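Side-chain contacts in LasR-specific antiactivator QslA domain-containing protein (Pseudomonas aeruginosa, PDB 4NG2), which probably acts as an antiactivator in quorum sensing, binding the transcriptional regulator LasR and holding back its activity: residues E[53-58]-E[95-100]; E[80-85]-E[89-94]. All coordinates share one frame; numbering follows the deposited sequence.

Interaction 1: residues E[53-58]-E[95-100]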
loop_
_atom_site.group_PDB
_atom_site.type_symbol
_atom_site.label_atom_id
_atom_site.label_comp_id
_atom_site.label_asym_id
_atom_site.label_seq_id
_atom_site.Cartn_x
_atom_site.Cartn_y
_atom_site.Cartn_z
ATOM N N PRO E 53 10.253 -12.352 -14.176
ATOM C CA PRO E 53 11.426 -11.642 -14.711
ATOM C C PRO E 53 11.504 -10.204 -14.222
ATOM O O PRO E 53 12.560 -9.814 -13.733
ATOM C CB PRO E 53 11.216 -11.666 -16.223
ATOM C CG PRO E 53 10.213 -12.795 -16.476
ATOM C CD PRO E 53 9.344 -12.822 -15.240
ATOM N N ALA E 54 10.431 -9.422 -14.328
ATOM C CA ALA E 54 10.479 -8.082 -13.747
ATOM C C ALA E 54 10.891 -8.184 -12.288
ATOM O O ALA E 54 11.710 -7.417 -11.821
ATOM C CB ALA E 54 9.152 -7.355 -13.893
ATOM N N ILE E 55 10.358 -9.151 -11.557
ATOM C CA ILE E 55 10.744 -9.277 -10.150
ATOM C C ILE E 55 12.264 -9.460 -10.039
ATOM O O ILE E 55 12.956 -8.671 -9.368
ATOM C CB ILE E 55 9.951 -10.409 -9.405
ATOM C CG1 ILE E 55 8.474 -10.020 -9.253
ATOM C CG2 ILE E 55 10.546 -10.694 -8.020
ATOM C CD1 ILE E 55 8.216 -9.041 -8.135
ATOM N N ASP E 56 12.800 -10.464 -10.720
ATOM C CA ASP E 56 14.252 -10.672 -10.673
ATOM C C ASP E 56 15.093 -9.484 -11.153
ATOM O O ASP E 56 16.186 -9.264 -10.640
ATOM C CB ASP E 56 14.661 -11.958 -11.391
ATOM C CG ASP E 56 14.118 -13.211 -10.701
ATOM O OD1 ASP E 56 14.140 -13.279 -9.439
ATOM O OD2 ASP E 56 13.671 -14.128 -11.433
ATOM N N LYS E 57 14.600 -8.705 -12.110
ATOM C CA LYS E 57 15.373 -7.548 -12.550
ATOM C C LYS E 57 15.483 -6.551 -11.416
ATOM O O LYS E 57 16.519 -5.929 -11.215
ATOM C CB LYS E 57 14.788 -6.883 -13.806
ATOM C CG LYS E 57 15.735 -5.834 -14.436
ATOM C CD LYS E 57 15.119 -5.128 -15.656
ATOM C CE LYS E 57 14.744 -6.111 -16.776
ATOM N NZ LYS E 57 14.396 -5.412 -18.055
ATOM N N GLY E 58 14.408 -6.408 -10.661
ATOM C CA GLY E 58 14.448 -5.558 -9.486
ATOM C C GLY E 58 15.304 -6.119 -8.359
ATOM O O GLY E 58 15.905 -5.353 -7.608
ATOM N N GLU E 95 9.784 -2.384 -8.765
ATOM C CA GLU E 95 9.931 -1.504 -7.608
ATOM C C GLU E 95 9.787 -2.285 -6.315
ATOM O O GLU E 95 10.554 -2.090 -5.370
ATOM C CB GLU E 95 8.874 -0.404 -7.612
ATOM C CG GLU E 95 8.889 0.488 -8.825
ATOM C CD GLU E 95 7.768 1.512 -8.803
ATOM O OE1 GLU E 95 6.717 1.273 -8.151
ATOM O OE2 GLU E 95 7.946 2.567 -9.438
ATOM N N VAL E 96 8.772 -3.150 -6.280
ATOM C CA VAL E 96 8.508 -3.971 -5.114
ATOM C C VAL E 96 9.724 -4.869 -4.831
ATOM O O VAL E 96 10.194 -4.924 -3.705
ATOM C CB VAL E 96 7.180 -4.787 -5.245
ATOM C CG1 VAL E 96 7.054 -5.808 -4.126
ATOM C CG2 VAL E 96 5.987 -3.859 -5.200
ATOM N N ALA E 97 10.266 -5.521 -5.856
ATOM C CA ALA E 97 11.408 -6.419 -5.654
ATOM C C ALA E 97 12.639 -5.673 -5.145
ATOM O O ALA E 97 13.240 -6.059 -4.149
ATOM C CB ALA E 97 11.735 -7.170 -6.928
ATOM N N PHE E 98 12.989 -4.591 -5.836
ATOM C CA PHE E 98 14.176 -3.781 -5.536
ATOM C C PHE E 98 14.123 -3.236 -4.103
ATOM O O PHE E 98 15.135 -3.202 -3.383
ATOM C CB PHE E 98 14.234 -2.651 -6.568
ATOM C CG PHE E 98 15.359 -1.684 -6.396
ATOM C CD1 PHE E 98 15.319 -0.723 -5.405
ATOM C CD2 PHE E 98 16.432 -1.680 -7.288
ATOM C CE1 PHE E 98 16.365 0.204 -5.268
ATOM C CE2 PHE E 98 17.476 -0.757 -7.170
ATOM C CZ PHE E 98 17.444 0.188 -6.167
ATOM N N LEU E 99 12.937 -2.812 -3.684
ATOM C CA LEU E 99 12.784 -2.229 -2.356
ATOM C C LEU E 99 12.788 -3.312 -1.279
ATOM O O LEU E 99 13.364 -3.125 -0.221
ATOM C CB LEU E 99 11.543 -1.335 -2.295
ATOM C CG LEU E 99 11.826 0.048 -2.908
ATOM C CD1 LEU E 99 10.579 0.742 -3.445
ATOM C CD2 LEU E 99 12.523 0.936 -1.897
ATOM N N THR E 100 12.184 -4.456 -1.568
ATOM C CA THR E 100 12.234 -5.584 -0.650
ATOM C C THR E 100 13.672 -6.026 -0.402
ATOM O O THR E 100 14.050 -6.360 0.732
ATOM C CB THR E 100 11.435 -6.762 -1.173
ATOM O OG1 THR E 100 10.050 -6.413 -1.180
ATOM C CG2 THR E 100 11.630 -7.968 -0.285
#
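A close helix-helix crossing in the core of the QslA fold brings Gly58 and Ile55 of helix 52-66 against Ala97 and Phe98 of helix 88-107. The two segments run in broadly the same direction, at 35° to each other, and their axes come within 7.2 Å. Gly58 and Ala97 permit this approach. Gly58 has no side chain, and its CA stands 4.3 Å from the CA of Phe98. The carbonyl of Gly58 then reaches the backbone of helix 88-107, where its O lies 3.1 Å from Phe98 CA in a CA-H...O contact with an angle of 126° at the hydrogen. The same oxygen is 3.3 Å from Phe98 CB. Because CG of Phe98 is anti to its backbone N (chi1 178°), the ring is carried past the glycine rather than over it, and it meets the carbonyl oxygen obliquely. Farther out, the ring packs edge-to-face with Phe78 and also touches Leu99 of the second subunit.

No conventional hydrogen bond joins the two segments; this crossing in the helical core rests on apolar packing and the one CA-H...O contact at Gly58. The methyl of Ala97 points directly at helix 52-66, its CB 3.1 Å from the backbone O of Ile55. The shorter branch of Ile55 supports the same methyl, with CG2 3.9 Å from Ala97 CB, while CD1 of the longer branch stands slightly farther off, 4.2 Å from Ala97 CB. Ile55 also touches Val32 and Ile34, and Ala97 touches Ile34, so strand 31-34 packs alongside the crossing.

Interaction 2: residues E[80-85]-E[89-94]; sequences FGRDSL and MQKTAF
Phe94 lays one face of its ring against the backbone of Gly81 and Arg82 in a helical hairpin, where helix 74-83 gives way through a short connection to helix 88-107. Arg82 N sits 3.5 Å from Phe94 CZ, and Gly81 C is close to the same carbon; both are offset toward the rim of the ring. With no side chain at Gly81, the ring can lie directly on the peptide. CG of Phe94 is anti to its backbone N (chi1 165°), which directs the ring onto this surface. At the base of the ring, Leu85 crosses Phe94 at about a right angle, with CD1 3.3 Å from Phe94 CB. The other methyl of Leu85, CD2, meets the amide NE2 of Gln90 at 3.8 Å, while OE1 of that amide is hydrogen-bonded to Thr87 in the connection.

The aliphatic parts of Arg82 and Lys91 also cross nearly perpendicularly, Arg82 CG lying 3.6 Å from Lys91 CB. Their charged ends then part. Arg82 NH1 forms salt bridges with Glu95 of its own chain and with Glu95 of the second subunit, linking this hairpin to the subunit interface. Beyond CG the Lys91 chain runs extended until its last torsion (chi4 -56°), which turns NZ into a 2.7 Å hydrogen bond to Leu85 O, NZ lying almost on the extension of that C=O bond (C=O...N 174°).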
loop_
_atom_site.group_PDB
_atom_site.type_symbol
_atom_site.label_atom_id
_atom_site.label_comp_id
_atom_site.label_asym_id
_atom_site.label_seq_id
_atom_site.Cartn_x
_atom_site.Cartn_y
_atom_site.Cartn_z
ATOM N N PHE E 80 17.085 3.926 -13.625
ATOM C CA PHE E 80 17.445 3.292 -14.892
ATOM C C PHE E 80 16.899 1.890 -15.028
ATOM O O PHE E 80 16.482 1.494 -16.112
ATOM C CB PHE E 80 18.949 3.362 -15.173
ATOM C CG PHE E 80 19.357 4.658 -15.794
ATOM C CD1 PHE E 80 19.633 5.769 -14.997
ATOM C CD2 PHE E 80 19.386 4.798 -17.172
ATOM C CE1 PHE E 80 19.988 6.988 -15.553
ATOM C CE2 PHE E 80 19.736 6.031 -17.744
ATOM C CZ PHE E 80 20.038 7.125 -16.922
ATOM N N GLY E 81 16.862 1.150 -13.924
ATOM C CA GLY E 81 16.301 -0.192 -13.941
ATOM C C GLY E 81 14.813 -0.254 -14.244
ATOM O O GLY E 81 14.384 -1.064 -15.068
ATOM N N ARG E 82 14.023 0.584 -13.573
ATOM C CA ARG E 82 12.576 0.624 -13.819
ATOM C C ARG E 82 12.263 1.047 -15.260
ATOM O O ARG E 82 11.387 0.480 -15.914
ATOM C CB ARG E 82 11.909 1.604 -12.853
ATOM C CG ARG E 82 10.408 1.554 -12.900
ATOM C CD ARG E 82 9.814 2.584 -11.968
ATOM N NE ARG E 82 10.363 3.921 -12.184
ATOM C CZ ARG E 82 10.036 4.964 -11.435
ATOM N NH1 ARG E 82 9.171 4.795 -10.449
ATOM N NH2 ARG E 82 10.562 6.163 -11.653
ATOM N N ASP E 83 12.995 2.047 -15.745
ATOM C CA ASP E 83 12.831 2.578 -17.098
ATOM C C ASP E 83 13.072 1.513 -18.184
ATOM O O ASP E 83 12.613 1.659 -19.311
ATOM C CB ASP E 83 13.768 3.779 -17.301
ATOM C CG ASP E 83 13.645 4.402 -18.679
ATOM O OD1 ASP E 83 12.637 5.109 -18.931
ATOM O OD2 ASP E 83 14.570 4.205 -19.501
ATOM N N SER E 84 13.764 0.430 -17.856
ATOM C CA SER E 84 14.027 -0.577 -18.880
ATOM C C SER E 84 12.851 -1.537 -19.023
ATOM O O SER E 84 12.828 -2.380 -19.920
ATOM C CB SER E 84 15.319 -1.330 -18.593
ATOM O OG SER E 84 15.245 -1.985 -17.348
ATOM N N LEU E 85 11.861 -1.384 -18.145
ATOM C CA LEU E 85 10.651 -2.205 -18.207
ATOM C C LEU E 85 9.493 -1.438 -18.830
ATOM O O LEU E 85 9.215 -0.297 -18.466
ATOM C CB LEU E 85 10.293 -2.737 -16.817
ATOM C CG LEU E 85 11.388 -3.651 -16.275
ATOM C CD1 LEU E 85 11.381 -3.716 -14.770
ATOM C CD2 LEU E 85 11.231 -5.015 -16.881
ATOM N N MET E 89 2.774 -2.488 -15.056
ATOM C CA MET E 89 2.725 -3.674 -14.212
ATOM C C MET E 89 4.124 -4.278 -13.944
ATOM O O MET E 89 4.398 -4.818 -12.868
ATOM C CB MET E 89 1.778 -4.711 -14.820
ATOM C CG MET E 89 1.064 -5.538 -13.792
ATOM S SD MET E 89 -0.488 -4.817 -13.269
ATOM C CE MET E 89 -1.519 -5.316 -14.623
ATOM N N GLN E 90 5.025 -4.175 -14.908
ATOM C CA GLN E 90 6.368 -4.646 -14.652
ATOM C C GLN E 90 7.140 -3.639 -13.841
ATOM O O GLN E 90 7.944 -4.008 -13.000
ATOM C CB GLN E 90 7.100 -4.919 -15.951
ATOM C CG GLN E 90 6.607 -6.132 -16.659
ATOM C CD GLN E 90 7.363 -6.320 -17.941
ATOM O OE1 GLN E 90 7.081 -5.650 -18.948
ATOM N NE2 GLN E 90 8.369 -7.209 -17.913
ATOM N N LYS E 91 6.914 -2.360 -14.106
ATOM C CA LYS E 91 7.627 -1.338 -13.365
ATOM C C LYS E 91 7.358 -1.548 -11.883
ATOM O O LYS E 91 8.270 -1.468 -11.060
ATOM C CB LYS E 91 7.211 0.074 -13.797
ATOM C CG LYS E 91 7.651 0.478 -15.194
ATOM C CD LYS E 91 7.019 1.827 -15.603
ATOM C CE LYS E 91 7.268 2.150 -17.086
ATOM N NZ LYS E 91 8.705 2.152 -17.426
ATOM N N THR E 92 6.114 -1.831 -11.525
ATOM C CA THR E 92 5.811 -1.914 -10.109
ATOM C C THR E 92 6.304 -3.231 -9.533
ATOM O O THR E 92 6.584 -3.310 -8.349
ATOM C CB THR E 92 4.314 -1.655 -9.782
ATOM O OG1 THR E 92 3.484 -2.569 -10.501
ATOM C CG2 THR E 92 3.934 -0.257 -10.171
ATOM N N ALA E 93 6.425 -4.261 -10.364
ATOM C CA ALA E 93 7.005 -5.512 -9.893
ATOM C C ALA E 93 8.470 -5.282 -9.586
ATOM O O ALA E 93 8.995 -5.777 -8.586
ATOM C CB ALA E 93 6.837 -6.610 -10.918
ATOM N N PHE E 94 9.124 -4.505 -10.443
ATOM C CA PHE E 94 10.524 -4.172 -10.254
ATOM C C PHE E 94 10.701 -3.307 -9.014
ATOM O O PHE E 94 11.675 -3.461 -8.290
ATOM C CB PHE E 94 11.064 -3.462 -11.502
ATOM C CG PHE E 94 12.376 -2.769 -11.296
ATOM C CD1 PHE E 94 12.443 -1.566 -10.624
ATOM C CD2 PHE E 94 13.547 -3.326 -11.771
ATOM C CE1 PHE E 94 13.654 -0.920 -10.426
ATOM C CE2 PHE E 94 14.770 -2.686 -11.573
ATOM C CZ PHE E 94 14.816 -1.471 -10.892
#

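How the interactions relate
From the N terminus, the chain passes through the two-stranded sheet and enters helix 52-66, which carries the first half of interaction 1. Helix 74-83 follows and leads into interaction 2, a local closure that spans only the short connection to helix 88-107. That last helix then continues into segment 95-100, completing interaction 1. The small loop of interaction 2 thus lies wholly within the longer one of interaction 1, and their centres are about 8 Å apart. Helix 88-107 serves both contacts, joining helix 74-83 near its start and helix 52-66 farther along. The two also meet directly, as Gly58 CA packs 3.3 Å from Phe94 CD2.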